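Local coordinates for glycoside Hydrolase Family 43_12 (Metagenome, PDB 7JVH), which is a family 43 glycoside hydrolase that probably cleaves arabinofuranosyl or xylosyl linkages in plant cell-wall polysaccharides, at residues F169-S175 against L186-D190; L196-R202 against I231-W237. One frame throughout, in Å; residues are numbered along the deposited sequence.

How the contacts relate
Along the chain, the loop 169-175, which follows strand 165-166, lies along strand 184-190 in contact 1 and enters a four-stranded antiparallel sheet at Ser175, closing its first hairpin. Contact 2 opens only after contact 1 has closed, so the two stand in series, neither nested nor crossed. It closes a larger excursion that takes in strands 203-210 and 215-226. The contacts, with centres about 17 Å apart, meet where Asn189 OD1 lies 2.9 Å from Arg202 NH2, probably a hydrogen bond, and where Ile172 packs on Trp237. Contact 1 secures the entry to one propeller blade, and contact 2 joins that blade to the connection into the next.

Contact 1. Residues F169-S175 against L186-D190; sequences FGGIDPS and LVHND
The carbonyl O of Ser175 is held by two groups of the opposing strand: Val187 N donates a nearly straight hydrogen bond of 2.9 Å (175° at the hydrogen), and Leu186 CA adds a longer C-H...O contact. The return bond from Ser175 N to Val187 O is weak and bent, so this antiparallel hydrogen-bonded pair is held unevenly. Further along, Asn189 N reaches Ile172 O at 2.9 Å, nearly in line with the C=O bond. Beside this bond the two side chains run the same way, with Ile172 CG1 against Asn189 OD1, while Asn189 ND2 donates to Ile238 O. Gly171 is pressed so close to the strand that a beta carbon would fall 2.0 Å from Asn189 O; its CA instead makes a C-H...O contact with that oxygen. On the other flank, His188 carries CG between its backbone N and carbonyl carbon (chi1 74°), which slips the imidazole under Phe169. Phe169 CD1 lies over the centre of the imidazole, 3.4 Å above its plane, and the two planes are tilted by 38°, so the rings meet obliquely. CE2 and CZ, round the phenyl ring from CD1, meet both methyls of Leu186, with CE2 3.5 Å from Leu186 CD1. With an alanine at His188, Phe169 would probably lose the imidazole that CD1 and CE1 rest on, and Trp207 NE1 its partner His188 NE2. Asp173, whose OD2 accepts from Gly240 N, turns OD1 to a bound glycerol, probably from the crystallisation liquor, which may mark a pocket just before strand 175-178. Such a hairpin, formed by the first two strands of a four-stranded blade, is characteristic of the five-bladed beta-propeller of family 43.

Contact 2. Residues L196-R202 against I231-W237; sequences LYGPNHR and IEKKPVW
Arg202 lays its guanidinium flat on the indole of Trp237, centres 4.0 Å apart and planes at 21°, with CZ 3.4 Å from Trp237 CH2. Bends at chi2 and chi3 (-56° and -82°) fold the arginine chain over the ring, and CG sits above the six-membered part in a CH-pi contact. NH2 is held from contact 1 by Asn189. The indole is steadied from the backbone as well: Trp237 N donates to Asn200 O at 2.9 Å, in the carbonyl plane on a lone pair, while Asn200 OD1 lies at the indole edge.

Tyr197 forms the second close-packed part. Its ring is sandwiched between His201 CB over one face and Lys234 CA over the other, and its hydroxyl OH donates to Pro235 O at 2.6 Å.

Toward solvent the contact thins out. Leu196 CD1 only grazes Ile231 CD1 at 4.3 Å, and Lys234 gives its CB and CG to the tyrosine before its amine leads away.

The loop 196-202 joins strands 184-190 and 203-210, with His201 NE2 bonded to Asn226 OD1 at the end of strand 215-226. Residues 231-237 open with a short 3-10 turn, continue as loop, and carry the chain onward into strand 239-246 of the next blade.

Contact 1. Residues F169-S175 against L186-D190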
loop_
_atom_site.group_PDB
_atom_site.type_symbol
_atom_site.label_atom_id
_atom_site.label_comp_id
_atom_site.label_asym_id
_atom_site.label_seq_id
_atom_site.Cartn_x
_atom_site.Cartn_y
_atom_site.Cartn_z
ATOM N N PHE A 169 -9.202 8.921 -20.973
ATOM C CA PHE A 169 -10.427 9.134 -20.209
ATOM C C PHE A 169 -10.039 9.605 -18.818
ATOM O O PHE A 169 -8.930 9.336 -18.368
ATOM C CB PHE A 169 -11.267 7.858 -20.165
ATOM C CG PHE A 169 -10.529 6.665 -19.597
ATOM C CD1 PHE A 169 -10.568 6.396 -18.240
ATOM C CD2 PHE A 169 -9.813 5.808 -20.422
ATOM C CE1 PHE A 169 -9.905 5.292 -17.707
ATOM C CE2 PHE A 169 -9.141 4.720 -19.895
ATOM C CZ PHE A 169 -9.191 4.457 -18.541
ATOM N N GLY A 170 -10.957 10.319 -18.161
ATOM C CA GLY A 170 -10.744 10.836 -16.825
ATOM C C GLY A 170 -11.220 9.888 -15.741
ATOM O O GLY A 170 -11.572 8.754 -16.011
ATOM N N GLY A 171 -11.236 10.373 -14.501
ATOM C CA GLY A 171 -11.660 9.607 -13.348
ATOM C C GLY A 171 -10.592 8.613 -12.927
ATOM O O GLY A 171 -9.438 8.651 -13.413
ATOM N N ILE A 172 -10.987 7.697 -12.031
ATOM C CA ILE A 172 -10.067 6.703 -11.454
ATOM C C ILE A 172 -10.628 5.286 -11.510
ATOM O O ILE A 172 -11.756 5.060 -11.976
ATOM C CB ILE A 172 -9.762 7.061 -9.988
ATOM C CG1 ILE A 172 -11.037 6.980 -9.127
ATOM C CG2 ILE A 172 -9.135 8.459 -9.916
ATOM C CD1 ILE A 172 -10.803 7.354 -7.685
ATOM N N ASP A 173 -9.822 4.337 -11.030
ATOM C CA ASP A 173 -10.183 2.930 -10.873
ATOM C C ASP A 173 -10.503 2.275 -12.208
ATOM O O ASP A 173 -11.541 1.634 -12.354
ATOM C CB ASP A 173 -11.313 2.769 -9.865
ATOM C CG ASP A 173 -10.921 3.259 -8.485
ATOM O OD1 ASP A 173 -9.779 3.762 -8.330
ATOM O OD2 ASP A 173 -11.765 3.159 -7.555
ATOM N N PRO A 174 -9.609 2.392 -13.211
ATOM C CA PRO A 174 -9.772 1.658 -14.466
ATOM C C PRO A 174 -9.691 0.142 -14.257
ATOM O O PRO A 174 -9.026 -0.325 -13.340
ATOM C CB PRO A 174 -8.569 2.129 -15.286
ATOM C CG PRO A 174 -7.567 2.576 -14.272
ATOM C CD PRO A 174 -8.370 3.179 -13.164
ATOM N N SER A 175 -10.362 -0.612 -15.130
ATOM C CA SER A 175 -10.364 -2.070 -15.067
ATOM C C SER A 175 -10.862 -2.624 -16.396
ATOM O O SER A 175 -11.912 -2.237 -16.884
ATOM C CB SER A 175 -11.242 -2.531 -13.896
ATOM O OG SER A 175 -11.242 -3.915 -13.719
ATOM N N LEU A 186 -13.482 -1.621 -21.031
ATOM C CA LEU A 186 -12.802 -0.933 -19.960
ATOM C C LEU A 186 -13.846 -0.182 -19.176
ATOM O O LEU A 186 -14.633 0.570 -19.746
ATOM C CB LEU A 186 -11.779 0.034 -20.539
ATOM C CG LEU A 186 -10.904 0.782 -19.534
ATOM C CD1 LEU A 186 -9.638 1.256 -20.223
ATOM C CD2 LEU A 186 -11.648 1.939 -18.853
ATOM N N VAL A 187 -13.864 -0.401 -17.863
ATOM C CA VAL A 187 -14.793 0.268 -16.978
ATOM C C VAL A 187 -13.996 1.118 -16.000
ATOM O O VAL A 187 -12.858 0.774 -15.627
ATOM C CB VAL A 187 -15.707 -0.739 -16.248
ATOM C CG1 VAL A 187 -14.926 -1.531 -15.191
ATOM C CG2 VAL A 187 -16.929 -0.025 -15.708
ATOM N N HIS A 188 -14.574 2.252 -15.602
ATOM C CA HIS A 188 -13.918 3.139 -14.659
ATOM C C HIS A 188 -14.926 4.029 -13.973
ATOM O O HIS A 188 -16.086 4.100 -14.392
ATOM C CB HIS A 188 -12.818 3.952 -15.357
ATOM C CG HIS A 188 -13.339 5.043 -16.247
ATOM N ND1 HIS A 188 -13.392 6.360 -15.852
ATOM C CD2 HIS A 188 -13.798 5.016 -17.522
ATOM C CE1 HIS A 188 -13.878 7.096 -16.842
ATOM N NE2 HIS A 188 -14.135 6.304 -17.864
ATOM N N ASN A 189 -14.473 4.653 -12.873
ATOM C CA ASN A 189 -15.223 5.684 -12.161
ATOM C C ASN A 189 -15.019 7.001 -12.918
ATOM O O ASN A 189 -13.975 7.206 -13.528
ATOM C CB ASN A 189 -14.762 5.730 -10.688
ATOM C CG ASN A 189 -14.906 7.106 -10.036
ATOM O OD1 ASN A 189 -14.190 8.041 -10.389
ATOM N ND2 ASN A 189 -15.789 7.214 -9.041
ATOM N N ASP A 190 -16.038 7.862 -12.897
ATOM C CA ASP A 190 -15.965 9.179 -13.520
ATOM C C ASP A 190 -16.866 10.152 -12.767
ATOM O O ASP A 190 -17.622 9.749 -11.887
ATOM C CB ASP A 190 -16.378 9.113 -15.003
ATOM C CG ASP A 190 -15.709 10.202 -15.866
ATOM O OD1 ASP A 190 -15.054 11.125 -15.311
ATOM O OD2 ASP A 190 -15.836 10.137 -17.106
#

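Contact 2. Residues L196-R202 against I231-W237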
loop_
_atom_site.group_PDB
_atom_site.type_symbol
_atom_site.label_atom_id
_atom_site.label_comp_id
_atom_site.label_asym_id
_atom_site.label_seq_id
_atom_site.Cartn_x
_atom_site.Cartn_y
_atom_site.Cartn_z
ATOM N N LEU A 196 -25.847 15.761 -8.890
ATOM C CA LEU A 196 -27.148 15.842 -8.230
ATOM C C LEU A 196 -27.052 16.077 -6.720
ATOM O O LEU A 196 -28.042 16.469 -6.096
ATOM C CB LEU A 196 -27.960 14.579 -8.515
ATOM C CG LEU A 196 -28.506 14.421 -9.933
ATOM C CD1 LEU A 196 -29.403 13.210 -10.024
ATOM C CD2 LEU A 196 -29.233 15.666 -10.400
ATOM N N TYR A 197 -25.872 15.826 -6.136
ATOM C CA TYR A 197 -25.649 15.995 -4.692
ATOM C C TYR A 197 -24.180 16.216 -4.314
ATOM O O TYR A 197 -23.690 15.675 -3.306
ATOM C CB TYR A 197 -26.232 14.807 -3.899
ATOM C CG TYR A 197 -25.742 13.435 -4.320
ATOM C CD1 TYR A 197 -26.412 12.711 -5.303
ATOM C CD2 TYR A 197 -24.627 12.848 -3.713
ATOM C CE1 TYR A 197 -25.980 11.452 -5.690
ATOM C CE2 TYR A 197 -24.187 11.589 -4.088
ATOM C CZ TYR A 197 -24.873 10.890 -5.081
ATOM O OH TYR A 197 -24.462 9.638 -5.492
ATOM N N GLY A 198 -23.481 17.023 -5.117
ATOM C CA GLY A 198 -22.144 17.469 -4.806
ATOM C C GLY A 198 -21.082 16.540 -5.383
ATOM O O GLY A 198 -21.387 15.652 -6.181
ATOM N N PRO A 199 -19.799 16.752 -5.015
ATOM C CA PRO A 199 -18.710 15.900 -5.503
ATOM C C PRO A 199 -18.809 14.388 -5.190
ATOM O O PRO A 199 -18.126 13.614 -5.868
ATOM C CB PRO A 199 -17.452 16.495 -4.839
ATOM C CG PRO A 199 -17.886 17.643 -3.980
ATOM C CD PRO A 199 -19.358 17.867 -4.158
ATOM N N ASN A 200 -19.600 13.982 -4.191
ATOM C CA ASN A 200 -19.719 12.546 -3.865
ATOM C C ASN A 200 -20.485 11.772 -4.925
ATOM O O ASN A 200 -20.330 10.563 -5.043
ATOM C CB ASN A 200 -20.371 12.294 -2.483
ATOM C CG ASN A 200 -19.492 12.718 -1.324
ATOM O OD1 ASN A 200 -18.280 12.856 -1.457
ATOM N ND2 ASN A 200 -20.116 12.944 -0.180
ATOM N N HIS A 201 -21.320 12.480 -5.691
ATOM C CA HIS A 201 -21.997 11.877 -6.827
ATOM C C HIS A 201 -20.958 11.504 -7.894
ATOM O O HIS A 201 -20.262 12.362 -8.425
ATOM C CB HIS A 201 -23.051 12.815 -7.407
ATOM C CG HIS A 201 -23.797 12.231 -8.558
ATOM N ND1 HIS A 201 -24.637 12.972 -9.357
ATOM C CD2 HIS A 201 -23.814 10.976 -9.057
ATOM C CE1 HIS A 201 -25.151 12.190 -10.287
ATOM N NE2 HIS A 201 -24.671 10.974 -10.125
ATOM N N ARG A 202 -20.857 10.198 -8.169
ATOM C CA ARG A 202 -19.949 9.658 -9.159
ATOM C C ARG A 202 -20.663 8.626 -10.018
ATOM O O ARG A 202 -21.828 8.288 -9.763
ATOM C CB ARG A 202 -18.743 9.033 -8.451
ATOM C CG ARG A 202 -17.826 10.048 -7.777
ATOM C CD ARG A 202 -17.262 11.167 -8.646
ATOM N NE ARG A 202 -16.089 10.735 -9.401
ATOM C CZ ARG A 202 -15.040 11.490 -9.703
ATOM N NH1 ARG A 202 -14.974 12.776 -9.327
ATOM N NH2 ARG A 202 -14.067 10.962 -10.444
ATOM N N ILE A 231 -29.769 5.763 -6.133
ATOM C CA ILE A 231 -29.355 7.168 -6.247
ATOM C C ILE A 231 -30.067 8.085 -5.252
ATOM O O ILE A 231 -29.465 9.041 -4.755
ATOM C CB ILE A 231 -29.502 7.683 -7.698
ATOM C CG1 ILE A 231 -28.698 8.967 -7.896
ATOM C CG2 ILE A 231 -30.967 7.886 -8.068
ATOM C CD1 ILE A 231 -28.159 9.131 -9.308
ATOM N N GLU A 232 -31.330 7.771 -4.937
ATOM C CA GLU A 232 -32.106 8.495 -3.924
ATOM C C GLU A 232 -31.372 8.615 -2.574
ATOM O O GLU A 232 -31.568 9.570 -1.845
ATOM C CB GLU A 232 -33.480 7.846 -3.706
ATOM C CG GLU A 232 -34.509 8.115 -4.796
ATOM C CD GLU A 232 -35.883 7.530 -4.516
ATOM O OE1 GLU A 232 -36.278 7.270 -3.347
ATOM O OE2 GLU A 232 -36.599 7.345 -5.508
ATOM N N LYS A 233 -30.543 7.611 -2.247
ATOM C CA LYS A 233 -29.770 7.570 -0.996
ATOM C C LYS A 233 -28.456 8.376 -1.049
ATOM O O LYS A 233 -27.710 8.406 -0.072
ATOM C CB LYS A 233 -29.470 6.118 -0.595
ATOM C CG LYS A 233 -30.718 5.265 -0.360
ATOM C CD LYS A 233 -30.422 3.935 0.307
ATOM C CE LYS A 233 -31.712 3.308 0.847
ATOM N NZ LYS A 233 -31.831 1.827 0.637
ATOM N N LYS A 234 -28.183 9.025 -2.188
ATOM C CA LYS A 234 -26.972 9.820 -2.402
ATOM C C LYS A 234 -25.707 9.004 -2.157
ATOM O O LYS A 234 -24.854 9.395 -1.369
ATOM C CB LYS A 234 -26.970 11.069 -1.514
ATOM C CG LYS A 234 -28.171 11.979 -1.699
ATOM C CD LYS A 234 -28.294 12.940 -0.522
ATOM C CE LYS A 234 -29.194 14.124 -0.812
ATOM N NZ LYS A 234 -30.642 13.749 -0.886
ATOM N N PRO A 235 -25.553 7.834 -2.819
ATOM C CA PRO A 235 -24.376 6.988 -2.632
ATOM C C PRO A 235 -23.060 7.719 -2.892
ATOM O O PRO A 235 -22.901 8.328 -3.937
ATOM C CB PRO A 235 -24.589 5.862 -3.649
ATOM C CG PRO A 235 -25.683 6.317 -4.557
ATOM C CD PRO A 235 -26.521 7.255 -3.764
ATOM N N VAL A 236 -22.131 7.625 -1.939
ATOM C CA VAL A 236 -20.851 8.293 -2.003
ATOM C C VAL A 236 -19.834 7.499 -2.832
ATOM O O VAL A 236 -19.655 6.305 -2.622
ATOM C CB VAL A 236 -20.310 8.553 -0.575
ATOM C CG1 VAL A 236 -18.874 9.070 -0.583
ATOM C CG2 VAL A 236 -21.231 9.501 0.173
ATOM N N TRP A 237 -19.198 8.181 -3.790
ATOM C CA TRP A 237 -18.024 7.697 -4.521
ATOM C C TRP A 237 -18.023 6.230 -4.960
ATOM O O TRP A 237 -17.074 5.499 -4.681
ATOM C CB TRP A 237 -16.760 7.991 -3.706
ATOM C CG TRP A 237 -16.153 9.313 -4.050
ATOM C CD1 TRP A 237 -16.404 10.516 -3.463
ATOM C CD2 TRP A 237 -15.198 9.554 -5.087
ATOM N NE1 TRP A 237 -15.660 11.494 -4.072
ATOM C CE2 TRP A 237 -14.902 10.930 -5.067
ATOM C CE3 TRP A 237 -14.563 8.735 -6.030
ATOM C CZ2 TRP A 237 -14.003 11.516 -5.961
ATOM C CZ3 TRP A 237 -13.656 9.309 -6.910
ATOM C CH2 TRP A 237 -13.390 10.692 -6.872
#